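Local structure of bile salt hydrolase/transferase (Clostridium perfringens, 2RLC) at residues 20-25 and 271-276; 172-177 and 222-227; 81-86 and 138-143. The protein hydrolyses the amide bond of glycine- and taurine-conjugated bile salts, releasing free bile acids, and can also join cholate to taurine. One frame throughout, in Å; residues are numbered along the deposited sequence.

Contact 1. Residues 20-25 and 271-276; sequences DIEYSF and KSDLTQ. With CHD (cholic acid), chain D; SO4 (sulfate ion), chain B.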
loop_
_atom_site.group_PDB
_atom_site.type_symbol
_atom_site.label_atom_id
_atom_site.label_comp_id
_atom_site.label_asym_id
_atom_site.label_seq_id
_atom_site.Cartn_x
_atom_site.Cartn_y
_atom_site.Cartn_z
ATOM N N ASP A 20 -6.058 -6.717 22.664
ATOM C CA ASP A 20 -6.055 -7.642 21.534
ATOM C C ASP A 20 -5.334 -8.936 21.897
ATOM O O ASP A 20 -4.105 -9.004 21.835
ATOM C CB ASP A 20 -5.386 -7.001 20.307
ATOM C CG ASP A 20 -5.974 -5.642 19.950
ATOM O OD1 ASP A 20 -7.156 -5.386 20.273
ATOM O OD2 ASP A 20 -5.246 -4.834 19.335
ATOM N N ILE A 21 -6.103 -9.952 22.285
ATOM C CA ILE A 21 -5.553 -11.268 22.660
ATOM C C ILE A 21 -6.470 -12.403 22.197
ATOM O O ILE A 21 -7.638 -12.171 21.885
ATOM C CB ILE A 21 -5.293 -11.394 24.187
ATOM C CG1 ILE A 21 -6.545 -11.016 24.986
ATOM C CG2 ILE A 21 -4.074 -10.561 24.608
ATOM C CD1 ILE A 21 -6.389 -11.138 26.488
ATOM N N GLU A 22 -5.936 -13.623 22.156
ATOM C CA GLU A 22 -6.689 -14.782 21.662
ATOM C C GLU A 22 -7.273 -15.648 22.788
ATOM O O GLU A 22 -7.847 -16.710 22.533
ATOM C CB GLU A 22 -5.820 -15.625 20.714
ATOM C CG GLU A 22 -4.676 -16.403 21.380
ATOM C CD GLU A 22 -3.372 -15.620 21.490
ATOM O OE1 GLU A 22 -3.400 -14.376 21.622
ATOM O OE2 GLU A 22 -2.300 -16.266 21.452
ATOM N N TYR A 23 -7.137 -15.174 24.023
ATOM C CA TYR A 23 -7.537 -15.934 25.209
ATOM C C TYR A 23 -8.164 -15.035 26.279
ATOM O O TYR A 23 -8.106 -13.809 26.186
ATOM C CB TYR A 23 -6.323 -16.680 25.786
ATOM C CG TYR A 23 -5.150 -15.778 26.118
ATOM C CD1 TYR A 23 -5.032 -15.190 27.377
ATOM C CD2 TYR A 23 -4.158 -15.511 25.171
ATOM C CE1 TYR A 23 -3.959 -14.357 27.687
ATOM C CE2 TYR A 23 -3.082 -14.675 25.470
ATOM C CZ TYR A 23 -2.989 -14.106 26.730
ATOM O OH TYR A 23 -1.931 -13.282 27.037
ATOM N N SER A 24 -8.771 -15.657 27.287
ATOM C CA SER A 24 -9.240 -14.949 28.472
ATOM C C SER A 24 -8.149 -15.017 29.530
ATOM O O SER A 24 -7.480 -16.045 29.666
ATOM C CB SER A 24 -10.521 -15.595 29.011
ATOM O OG SER A 24 -10.846 -15.107 30.305
ATOM N N PHE A 25 -7.953 -13.924 30.263
ATOM C CA PHE A 25 -7.046 -13.957 31.411
ATOM C C PHE A 25 -7.784 -13.903 32.751
ATOM O O PHE A 25 -7.263 -13.388 33.741
ATOM C CB PHE A 25 -5.902 -12.925 31.298
ATOM C CG PHE A 25 -6.348 -11.485 31.191
ATOM C CD1 PHE A 25 -6.753 -10.955 29.970
ATOM C CD2 PHE A 25 -6.294 -10.642 32.297
ATOM C CE1 PHE A 25 -7.137 -9.616 29.857
ATOM C CE2 PHE A 25 -6.676 -9.303 32.199
ATOM C CZ PHE A 25 -7.098 -8.789 30.973
ATOM N N LYS A 271 -5.907 -19.866 16.338
ATOM C CA LYS A 271 -6.894 -19.145 17.136
ATOM C C LYS A 271 -7.041 -17.722 16.613
ATOM O O LYS A 271 -6.079 -17.137 16.112
ATOM C CB LYS A 271 -6.484 -19.114 18.611
ATOM C CG LYS A 271 -6.665 -20.433 19.348
ATOM C CD LYS A 271 -6.198 -20.308 20.794
ATOM C CE LYS A 271 -6.561 -21.535 21.618
ATOM N NZ LYS A 271 -8.027 -21.631 21.883
ATOM N N SER A 272 -8.246 -17.173 16.730
ATOM C CA SER A 272 -8.494 -15.798 16.314
ATOM C C SER A 272 -8.040 -14.806 17.373
ATOM O O SER A 272 -8.481 -14.848 18.524
ATOM C CB SER A 272 -9.968 -15.575 15.968
ATOM O OG SER A 272 -10.307 -16.243 14.766
ATOM N N ASP A 273 -7.134 -13.925 16.968
ATOM C CA ASP A 273 -6.727 -12.802 17.787
ATOM C C ASP A 273 -7.771 -11.714 17.577
ATOM O O ASP A 273 -8.017 -11.288 16.450
ATOM C CB ASP A 273 -5.344 -12.317 17.351
ATOM C CG ASP A 273 -4.676 -11.424 18.380
ATOM O OD1 ASP A 273 -5.194 -11.289 19.507
ATOM O OD2 ASP A 273 -3.614 -10.855 18.051
ATOM N N LEU A 274 -8.416 -11.287 18.654
ATOM C CA LEU A 274 -9.435 -10.257 18.519
ATOM C C LEU A 274 -9.317 -9.184 19.586
ATOM O O LEU A 274 -8.620 -9.365 20.586
ATOM C CB LEU A 274 -10.840 -10.873 18.478
ATOM C CG LEU A 274 -11.298 -11.789 19.610
ATOM C CD1 LEU A 274 -12.038 -10.983 20.648
ATOM C CD2 LEU A 274 -12.198 -12.869 19.059
ATOM N N THR A 275 -9.981 -8.058 19.351
ATOM C CA THR A 275 -10.092 -7.019 20.355
ATOM C C THR A 275 -11.141 -7.464 21.363
ATOM O O THR A 275 -12.347 -7.335 21.134
ATOM C CB THR A 275 -10.429 -5.654 19.728
ATOM O OG1 THR A 275 -9.359 -5.277 18.855
ATOM C CG2 THR A 275 -10.592 -4.581 20.805
ATOM N N GLN A 276 -10.651 -8.022 22.466
ATOM C CA GLN A 276 -11.496 -8.599 23.504
ATOM C C GLN A 276 -12.295 -7.528 24.220
ATOM O O GLN A 276 -13.490 -7.700 24.463
ATOM C CB GLN A 276 -10.652 -9.401 24.500
ATOM C CG GLN A 276 -9.924 -10.591 23.875
ATOM C CD GLN A 276 -10.842 -11.772 23.579
ATOM O OE1 GLN A 276 -12.044 -11.734 23.855
ATOM N NE2 GLN A 276 -10.273 -12.829 23.004
HETATM C C1 CHD D . -1.480 -15.110 34.195
HETATM C C2 CHD D . -0.794 -15.810 33.019
HETATM C C3 CHD D . 0.639 -16.190 33.366
HETATM O O3 CHD D . 1.279 -16.708 32.197
HETATM C C4 CHD D . 1.417 -14.972 33.859
HETATM C C5 CHD D . 0.711 -14.175 34.972
HETATM C C6 CHD D . 1.547 -12.933 35.321
HETATM C C7 CHD D . 1.410 -11.768 34.331
HETATM O O7 CHD D . 2.214 -12.043 33.174
HETATM C C8 CHD D . -0.047 -11.457 33.940
HETATM C C9 CHD D . -0.856 -12.728 33.595
HETATM C C10 CHD D . -0.764 -13.837 34.668
HETATM C C11 CHD D . -2.296 -12.393 33.152
HETATM C C12 CHD D . -2.359 -11.349 32.026
HETATM O O12 CHD D . -1.881 -11.933 30.804
HETATM C C13 CHD D . -1.572 -10.074 32.378
HETATM C C14 CHD D . -0.150 -10.505 32.739
HETATM C C15 CHD D . 0.706 -9.233 32.730
HETATM C C16 CHD D . -0.025 -8.336 31.709
HETATM C C17 CHD D . -1.233 -9.148 31.204
HETATM C C18 CHD D . -2.276 -9.312 33.511
HETATM C C19 CHD D . -1.469 -13.433 35.964
HETATM C C20 CHD D . -2.340 -8.257 30.602
HETATM C C21 CHD D . -3.518 -9.045 30.028
HETATM C C22 CHD D . -1.809 -7.290 29.537
HETATM C C23 CHD D . -1.023 -7.987 28.421
HETATM O O25 CHD D . -1.190 -8.291 26.080
HETATM C C24 CHD D . -1.465 -7.547 27.047
HETATM O O26 CHD D . -2.081 -6.466 26.923
HETATM S S SO4 B . -11.762 -18.476 17.308
HETATM O O1 SO4 B . -11.512 -18.421 15.874
HETATM O O2 SO4 B . -10.488 -18.647 18.002
HETATM O O3 SO4 B . -12.392 -17.232 17.732
HETATM O O4 SO4 B . -12.643 -19.602 17.608
HETATM O O HOH W 1 -2.414 -9.864 20.023
#
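Gln276 reaches across to Ile21 where the strands 13-21 and 274-282 of the Ntn-hydrolase core run antiparallel and part. From CB its chain bends at CG (chi2 -75°), and CG lies 3.4 Å from Ile21 O and 3.6 Å from Ile21 CG1, the two side chains crossing at about a right angle. CD of Gln276 lies 3.6 Å from Ile21 O, and the tip ends the chain with a hydrogen bond from NE2 to Ile21 O of 2.9 Å, with the acceptor near the amide plane but the donor well above the plane of the carbonyl. The same oxygen takes a weak bond from Leu274 N, and Ile21 N gives a weak one to Leu274 O, so the amide tip reinforces a loose strand pair. On the face that carries Asp20 and Thr275, the two side chains lie side by side and Thr275 OG1 donates to Asp20 OD1 at 2.6 Å. Beyond the pair, Phe25 lays one ring face against C21 of cholic acid, 3.7 Å from its CE1. Glu22 OE1 stands 4.1 Å from Asp273 OD1, two like charges whose closeness would probably raise the proton affinity of one of them.

Contact 2. Residues 172-177 and 222-227; sequences LTNSPT and FTPASR. With GLY (glycine), chain E.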
loop_
_atom_site.group_PDB
_atom_site.type_symbol
_atom_site.label_atom_id
_atom_site.label_comp_id
_atom_site.label_asym_id
_atom_site.label_seq_id
_atom_site.Cartn_x
_atom_site.Cartn_y
_atom_site.Cartn_z
ATOM N N LEU A 172 -0.033 4.360 21.322
ATOM C CA LEU A 172 0.972 3.317 21.453
ATOM C C LEU A 172 0.385 2.018 20.921
ATOM O O LEU A 172 -0.818 1.785 21.040
ATOM C CB LEU A 172 1.393 3.143 22.920
ATOM C CG LEU A 172 2.585 2.226 23.229
ATOM C CD1 LEU A 172 3.891 2.787 22.668
ATOM C CD2 LEU A 172 2.710 1.982 24.729
ATOM N N THR A 173 1.228 1.186 20.320
ATOM C CA THR A 173 0.808 -0.162 19.949
ATOM C C THR A 173 1.772 -1.190 20.532
ATOM O O THR A 173 1.867 -1.328 21.749
ATOM C CB THR A 173 0.623 -0.350 18.420
ATOM O OG1 THR A 173 1.836 -0.023 17.734
ATOM C CG2 THR A 173 -0.530 0.513 17.888
ATOM N N ASN A 174 2.486 -1.904 19.668
ATOM C CA ASN A 174 3.421 -2.926 20.110
ATOM C C ASN A 174 4.798 -2.686 19.493
ATOM O O ASN A 174 5.156 -1.540 19.215
ATOM C CB ASN A 174 2.877 -4.320 19.778
ATOM C CG ASN A 174 1.418 -4.493 20.179
ATOM O OD1 ASN A 174 0.527 -4.523 19.329
ATOM N ND2 ASN A 174 1.167 -4.586 21.482
ATOM N N SER A 175 5.566 -3.754 19.294
ATOM C CA SER A 175 6.898 -3.666 18.693
ATOM C C SER A 175 6.859 -3.128 17.258
ATOM O O SER A 175 5.860 -3.318 16.556
ATOM C CB SER A 175 7.581 -5.033 18.739
ATOM O OG SER A 175 7.718 -5.458 20.080
ATOM N N PRO A 176 7.945 -2.459 16.807
ATOM C CA PRO A 176 9.215 -2.170 17.489
ATOM C C PRO A 176 9.139 -1.060 18.548
ATOM O O PRO A 176 8.048 -0.688 18.992
ATOM C CB PRO A 176 10.146 -1.743 16.338
ATOM C CG PRO A 176 9.392 -2.028 15.068
ATOM C CD PRO A 176 7.957 -1.932 15.434
ATOM N N THR A 177 10.308 -0.557 18.945
ATOM C CA THR A 177 10.430 0.482 19.972
ATOM C C THR A 177 9.680 1.758 19.596
ATOM O O THR A 177 9.409 2.007 18.418
ATOM C CB THR A 177 11.910 0.831 20.250
ATOM O OG1 THR A 177 12.520 1.332 19.053
ATOM C CG2 THR A 177 12.675 -0.391 20.741
ATOM N N PHE A 222 -3.535 -5.282 10.385
ATOM C CA PHE A 222 -3.646 -5.236 11.843
ATOM C C PHE A 222 -2.308 -5.394 12.582
ATOM O O PHE A 222 -2.287 -5.661 13.787
ATOM C CB PHE A 222 -4.673 -6.270 12.329
ATOM C CG PHE A 222 -6.050 -6.074 11.746
ATOM C CD1 PHE A 222 -6.966 -5.224 12.359
ATOM C CD2 PHE A 222 -6.426 -6.733 10.577
ATOM C CE1 PHE A 222 -8.243 -5.033 11.816
ATOM C CE2 PHE A 222 -7.696 -6.550 10.024
ATOM C CZ PHE A 222 -8.606 -5.701 10.647
ATOM N N THR A 223 -1.199 -5.220 11.861
ATOM C CA THR A 223 0.128 -5.225 12.487
ATOM C C THR A 223 0.300 -3.993 13.380
ATOM O O THR A 223 -0.345 -2.964 13.146
ATOM C CB THR A 223 1.282 -5.260 11.453
ATOM O OG1 THR A 223 1.242 -4.078 10.644
ATOM C CG2 THR A 223 1.203 -6.506 10.577
ATOM N N PRO A 224 1.158 -4.095 14.418
ATOM C CA PRO A 224 1.413 -2.963 15.313
ATOM C C PRO A 224 1.785 -1.671 14.589
ATOM O O PRO A 224 1.284 -0.608 14.953
ATOM C CB PRO A 224 2.584 -3.454 16.169
ATOM C CG PRO A 224 2.427 -4.927 16.192
ATOM C CD PRO A 224 1.912 -5.295 14.831
ATOM N N ALA A 225 2.641 -1.761 13.572
ATOM C CA ALA A 225 3.075 -0.572 12.832
ATOM C C ALA A 225 1.914 0.108 12.112
ATOM O O ALA A 225 1.743 1.321 12.216
ATOM C CB ALA A 225 4.187 -0.919 11.849
ATOM N N SER A 226 1.117 -0.679 11.394
ATOM C CA SER A 226 -0.013 -0.142 10.634
ATOM C C SER A 226 -1.069 0.462 11.547
ATOM O O SER A 226 -1.600 1.540 11.264
ATOM C CB SER A 226 -0.630 -1.225 9.755
ATOM O OG SER A 226 0.296 -1.632 8.763
ATOM N N ARG A 227 -1.353 -0.224 12.651
ATOM C CA ARG A 227 -2.318 0.277 13.623
ATOM C C ARG A 227 -1.851 1.587 14.253
ATOM O O ARG A 227 -2.658 2.494 14.448
ATOM C CB ARG A 227 -2.617 -0.770 14.694
ATOM C CG ARG A 227 -3.472 -1.922 14.188
ATOM C CD ARG A 227 -3.905 -2.838 15.316
ATOM N NE ARG A 227 -2.854 -3.780 15.692
ATOM C CZ ARG A 227 -2.061 -3.645 16.749
ATOM N NH1 ARG A 227 -2.186 -2.597 17.551
ATOM N NH2 ARG A 227 -1.138 -4.564 17.002
HETATM N N GLY E . -1.157 -7.377 19.527
HETATM C CA GLY E . 0.066 -7.816 20.173
HETATM C C GLY E . 1.097 -8.274 19.173
HETATM O O GLY E . 0.736 -9.024 18.240
HETATM O OXT GLY E . 2.274 -7.882 19.323
#
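Asn174 and Arg227 meet where the loop after strand 171-172 passes the N-terminal end of helix 224-242, beside the nucleophile position of this Ntn-hydrolase fold. The helix is opened by Thr223 at its N-cap, whose OG1 accepts a weak bond from Ser226 N. One turn on, Arg227 leaves the helix and bends sharply at chi3 (-81°), which folds the guanidinium back over the start of its own helix; one face lies against CA of Pro224. NE is thereby brought to Phe222 O at 2.7 Å, while NH2 gives a nearly straight bond of 2.9 Å to Asn174 OD1. Both acceptors lie in the guanidinium plane, and two bonds at its edge fix how the group is turned. The Asn174 amide stands at 66° to that plane, and its CB rests on CG of Pro224. OD1 also accepts from the amino terminus of the modified residue at position 1 and, weakly, from the bound glycine, whereas ND2 is held by Asn81 O. NH1 of Arg227 reaches the carbonyl of the modified residue, so the arginine and the asparagine together hold both backbone ends of the nucleophile position. In Thr173, OG1 sits between the backbone N and the carbonyl carbon, which turns CG2 to within 3.5 Å of NH1 of Arg227 and lets OG1 donate to Pro224 O at 2.9 Å, from well above the carbonyl plane.

Contact 3. Residues 81-86 and 138-143; sequences NFPVYV and NTTLHW. With CHD (cholic acid), chain D; GLY (glycine), chain E.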
loop_
_atom_site.group_PDB
_atom_site.type_symbol
_atom_site.label_atom_id
_atom_site.label_comp_id
_atom_site.label_asym_id
_atom_site.label_seq_id
_atom_site.Cartn_x
_atom_site.Cartn_y
_atom_site.Cartn_z
ATOM N N ASN A 81 1.464 -5.479 24.907
ATOM C CA ASN A 81 2.427 -6.484 24.457
ATOM C C ASN A 81 3.629 -5.849 23.758
ATOM O O ASN A 81 3.477 -4.908 22.978
ATOM C CB ASN A 81 1.750 -7.506 23.534
ATOM C CG ASN A 81 2.561 -8.781 23.372
ATOM O OD1 ASN A 81 3.111 -9.313 24.338
ATOM N ND2 ASN A 81 2.630 -9.285 22.143
ATOM N N PHE A 82 4.820 -6.360 24.057
ATOM C CA PHE A 82 6.065 -5.797 23.534
ATOM C C PHE A 82 7.101 -6.913 23.320
ATOM O O PHE A 82 8.095 -6.994 24.048
ATOM C CB PHE A 82 6.579 -4.717 24.498
ATOM C CG PHE A 82 7.704 -3.872 23.955
ATOM C CD1 PHE A 82 7.585 -3.211 22.734
ATOM C CD2 PHE A 82 8.869 -3.698 24.700
ATOM C CE1 PHE A 82 8.626 -2.418 22.247
ATOM C CE2 PHE A 82 9.914 -2.906 24.222
ATOM C CZ PHE A 82 9.793 -2.265 22.994
ATOM N N PRO A 83 6.868 -7.783 22.318
ATOM C CA PRO A 83 7.769 -8.917 22.102
ATOM C C PRO A 83 9.072 -8.545 21.391
ATOM O O PRO A 83 9.146 -7.508 20.727
ATOM C CB PRO A 83 6.936 -9.861 21.231
ATOM C CG PRO A 83 6.025 -8.961 20.468
ATOM C CD PRO A 83 5.757 -7.767 21.346
ATOM N N VAL A 84 10.090 -9.394 21.558
ATOM C CA VAL A 84 11.386 -9.297 20.857
ATOM C C VAL A 84 12.323 -8.197 21.368
ATOM O O VAL A 84 13.467 -8.481 21.736
ATOM C CB VAL A 84 11.225 -9.220 19.301
ATOM C CG1 VAL A 84 12.576 -9.047 18.613
ATOM C CG2 VAL A 84 10.513 -10.462 18.772
ATOM N N TYR A 85 11.846 -6.955 21.394
ATOM C CA TYR A 85 12.698 -5.808 21.728
ATOM C C TYR A 85 12.837 -5.549 23.228
ATOM O O TYR A 85 13.714 -4.791 23.651
ATOM C CB TYR A 85 12.221 -4.544 21.002
ATOM C CG TYR A 85 12.360 -4.630 19.499
ATOM C CD1 TYR A 85 13.543 -4.254 18.863
ATOM C CD2 TYR A 85 11.309 -5.099 18.711
ATOM C CE1 TYR A 85 13.676 -4.340 17.477
ATOM C CE2 TYR A 85 11.430 -5.189 17.331
ATOM C CZ TYR A 85 12.612 -4.806 16.719
ATOM O OH TYR A 85 12.725 -4.897 15.351
ATOM N N VAL A 86 11.976 -6.179 24.023
ATOM C CA VAL A 86 12.030 -6.051 25.479
ATOM C C VAL A 86 13.167 -6.904 26.057
ATOM O O VAL A 86 13.577 -7.899 25.451
ATOM C CB VAL A 86 10.670 -6.421 26.136
ATOM C CG1 VAL A 86 10.512 -7.932 26.278
ATOM C CG2 VAL A 86 10.508 -5.727 27.483
ATOM N N ASN A 138 6.748 -14.146 32.746
ATOM C CA ASN A 138 5.994 -12.905 32.594
ATOM C C ASN A 138 5.756 -12.566 31.129
ATOM O O ASN A 138 6.547 -12.940 30.261
ATOM C CB ASN A 138 6.726 -11.743 33.270
ATOM C CG ASN A 138 6.679 -11.819 34.784
ATOM O OD1 ASN A 138 7.718 -11.826 35.444
ATOM N ND2 ASN A 138 5.474 -11.872 35.343
ATOM N N THR A 139 4.662 -11.856 30.868
ATOM C CA THR A 139 4.359 -11.349 29.533
ATOM C C THR A 139 5.350 -10.244 29.158
ATOM O O THR A 139 5.722 -9.419 29.997
ATOM C CB THR A 139 2.913 -10.795 29.455
ATOM O OG1 THR A 139 2.014 -11.677 30.142
ATOM C CG2 THR A 139 2.458 -10.647 28.003
ATOM N N THR A 140 5.783 -10.249 27.900
ATOM C CA THR A 140 6.626 -9.188 27.357
ATOM C C THR A 140 5.789 -7.918 27.209
ATOM O O THR A 140 4.803 -7.901 26.468
ATOM C CB THR A 140 7.234 -9.585 25.992
ATOM O OG1 THR A 140 6.184 -9.898 25.064
ATOM C CG2 THR A 140 8.157 -10.795 26.142
ATOM N N LEU A 141 6.178 -6.864 27.927
ATOM C CA LEU A 141 5.352 -5.661 28.028
ATOM C C LEU A 141 6.103 -4.345 27.875
ATOM O O LEU A 141 7.300 -4.250 28.154
ATOM C CB LEU A 141 4.617 -5.630 29.375
ATOM C CG LEU A 141 3.591 -6.708 29.726
ATOM C CD1 LEU A 141 3.200 -6.574 31.189
ATOM C CD2 LEU A 141 2.365 -6.622 28.829
ATOM N N HIS A 142 5.369 -3.339 27.410
ATOM C CA HIS A 142 5.736 -1.942 27.591
ATOM C C HIS A 142 4.488 -1.174 28.028
ATOM O O HIS A 142 3.364 -1.667 27.878
ATOM C CB HIS A 142 6.430 -1.355 26.348
ATOM C CG HIS A 142 5.551 -1.209 25.142
ATOM N ND1 HIS A 142 4.426 -1.977 24.926
ATOM C CD2 HIS A 142 5.668 -0.406 24.056
ATOM C CE1 HIS A 142 3.874 -1.633 23.777
ATOM N NE2 HIS A 142 4.609 -0.684 23.228
ATOM N N TRP A 143 4.683 0.007 28.602
ATOM C CA TRP A 143 3.587 0.713 29.256
ATOM C C TRP A 143 3.399 2.128 28.748
ATOM O O TRP A 143 4.364 2.808 28.393
ATOM C CB TRP A 143 3.793 0.743 30.775
ATOM C CG TRP A 143 3.803 -0.614 31.414
ATOM C CD1 TRP A 143 2.752 -1.245 32.014
ATOM C CD2 TRP A 143 4.920 -1.507 31.518
ATOM N NE1 TRP A 143 3.143 -2.477 32.484
ATOM C CE2 TRP A 143 4.469 -2.665 32.194
ATOM C CE3 TRP A 143 6.260 -1.440 31.112
ATOM C CZ2 TRP A 143 5.309 -3.750 32.471
ATOM C CZ3 TRP A 143 7.095 -2.522 31.383
ATOM C CH2 TRP A 143 6.615 -3.660 32.059
HETATM C C1 CHD D . -1.480 -15.110 34.195
HETATM C C2 CHD D . -0.794 -15.810 33.019
HETATM C C3 CHD D . 0.639 -16.190 33.366
HETATM O O3 CHD D . 1.279 -16.708 32.197
HETATM C C4 CHD D . 1.417 -14.972 33.859
HETATM C C5 CHD D . 0.711 -14.175 34.972
HETATM C C6 CHD D . 1.547 -12.933 35.321
HETATM C C7 CHD D . 1.410 -11.768 34.331
HETATM O O7 CHD D . 2.214 -12.043 33.174
HETATM C C8 CHD D . -0.047 -11.457 33.940
HETATM C C9 CHD D . -0.856 -12.728 33.595
HETATM C C10 CHD D . -0.764 -13.837 34.668
HETATM C C11 CHD D . -2.296 -12.393 33.152
HETATM C C12 CHD D . -2.359 -11.349 32.026
HETATM O O12 CHD D . -1.881 -11.933 30.804
HETATM C C13 CHD D . -1.572 -10.074 32.378
HETATM C C14 CHD D . -0.150 -10.505 32.739
HETATM C C15 CHD D . 0.706 -9.233 32.730
HETATM C C16 CHD D . -0.025 -8.336 31.709
HETATM C C17 CHD D . -1.233 -9.148 31.204
HETATM C C18 CHD D . -2.276 -9.312 33.511
HETATM C C19 CHD D . -1.469 -13.433 35.964
HETATM C C20 CHD D . -2.340 -8.257 30.602
HETATM C C21 CHD D . -3.518 -9.045 30.028
HETATM C C22 CHD D . -1.809 -7.290 29.537
HETATM C C23 CHD D . -1.023 -7.987 28.421
HETATM O O25 CHD D . -1.190 -8.291 26.080
HETATM C C24 CHD D . -1.465 -7.547 27.047
HETATM O O26 CHD D . -2.081 -6.466 26.923
HETATM N N GLY E . -1.157 -7.377 19.527
HETATM C CA GLY E . 0.066 -7.816 20.173
HETATM C C GLY E . 1.097 -8.274 19.173
HETATM O O GLY E . 0.736 -9.024 18.240
HETATM O OXT GLY E . 2.274 -7.882 19.323
#
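Thr140 O accepts the backbone N-H of Phe82 at 2.9 Å and is also approached by the CA-H of Asn81, a short antiparallel join just where the strand 76-81 gives way to loop. Asn81, a taurine-binding residue, has CG anti to its own N (chi1 -163°), and this swings the amide back across Thr140, with OD1 3.2 Å from Thr140 OG1. On the other arm ND2 makes a weak hydrogen bond to OXT of the product glycine. The Phe82 ring stacks in an offset manner on the His142 imidazole, centroids 4.4 Å apart and planes only 11° from parallel, while CB of His142 also lies over the phenyl face. His142 ND1 bonds to Leu80 O, which would help hold the imidazole at this rotation. Val86 packs on Thr140, its CG1 3.7 Å from CB, and Pro83 packs on Leu209 of a second subunit. On the cholic acid side, Thr139 OG1 is hydrogen-bonded to the O7 hydroxyl at 3.1 Å, and CD2 of Leu141 packs 3.7 Å from C23 of the cholic acid side chain. One short join thus lines the pockets of both products. It lies in the larger antiparallel sheet, where Glu156 touches Phe82 and His142 and strand 141-146 runs between strands 76-81 and 152-157.

Along the chain, contact 3 (81-86 with 138-143) closes before contact 2 (172-177 with 222-227) begins, and contact 1 (20-25 with 271-276) encloses both. Contact 1 belongs to the sheet containing strands 13-21 and 274-282, which also includes 171-172, the strand leading into contact 2; contact 3 belongs to the other sheet. The centres of contacts 1 and 2 lie about 16 Å apart, those of contacts 1 and 3 about 17 Å, those of contacts 2 and 3 about 12 Å. Contacts 2 and 3 are tied by Ser175 and Pro83, and both meet the bound glycine; contacts 1 and 3 share cholic acid. Together they line the product site from both sheets and the N-terminal end of helix 224-242.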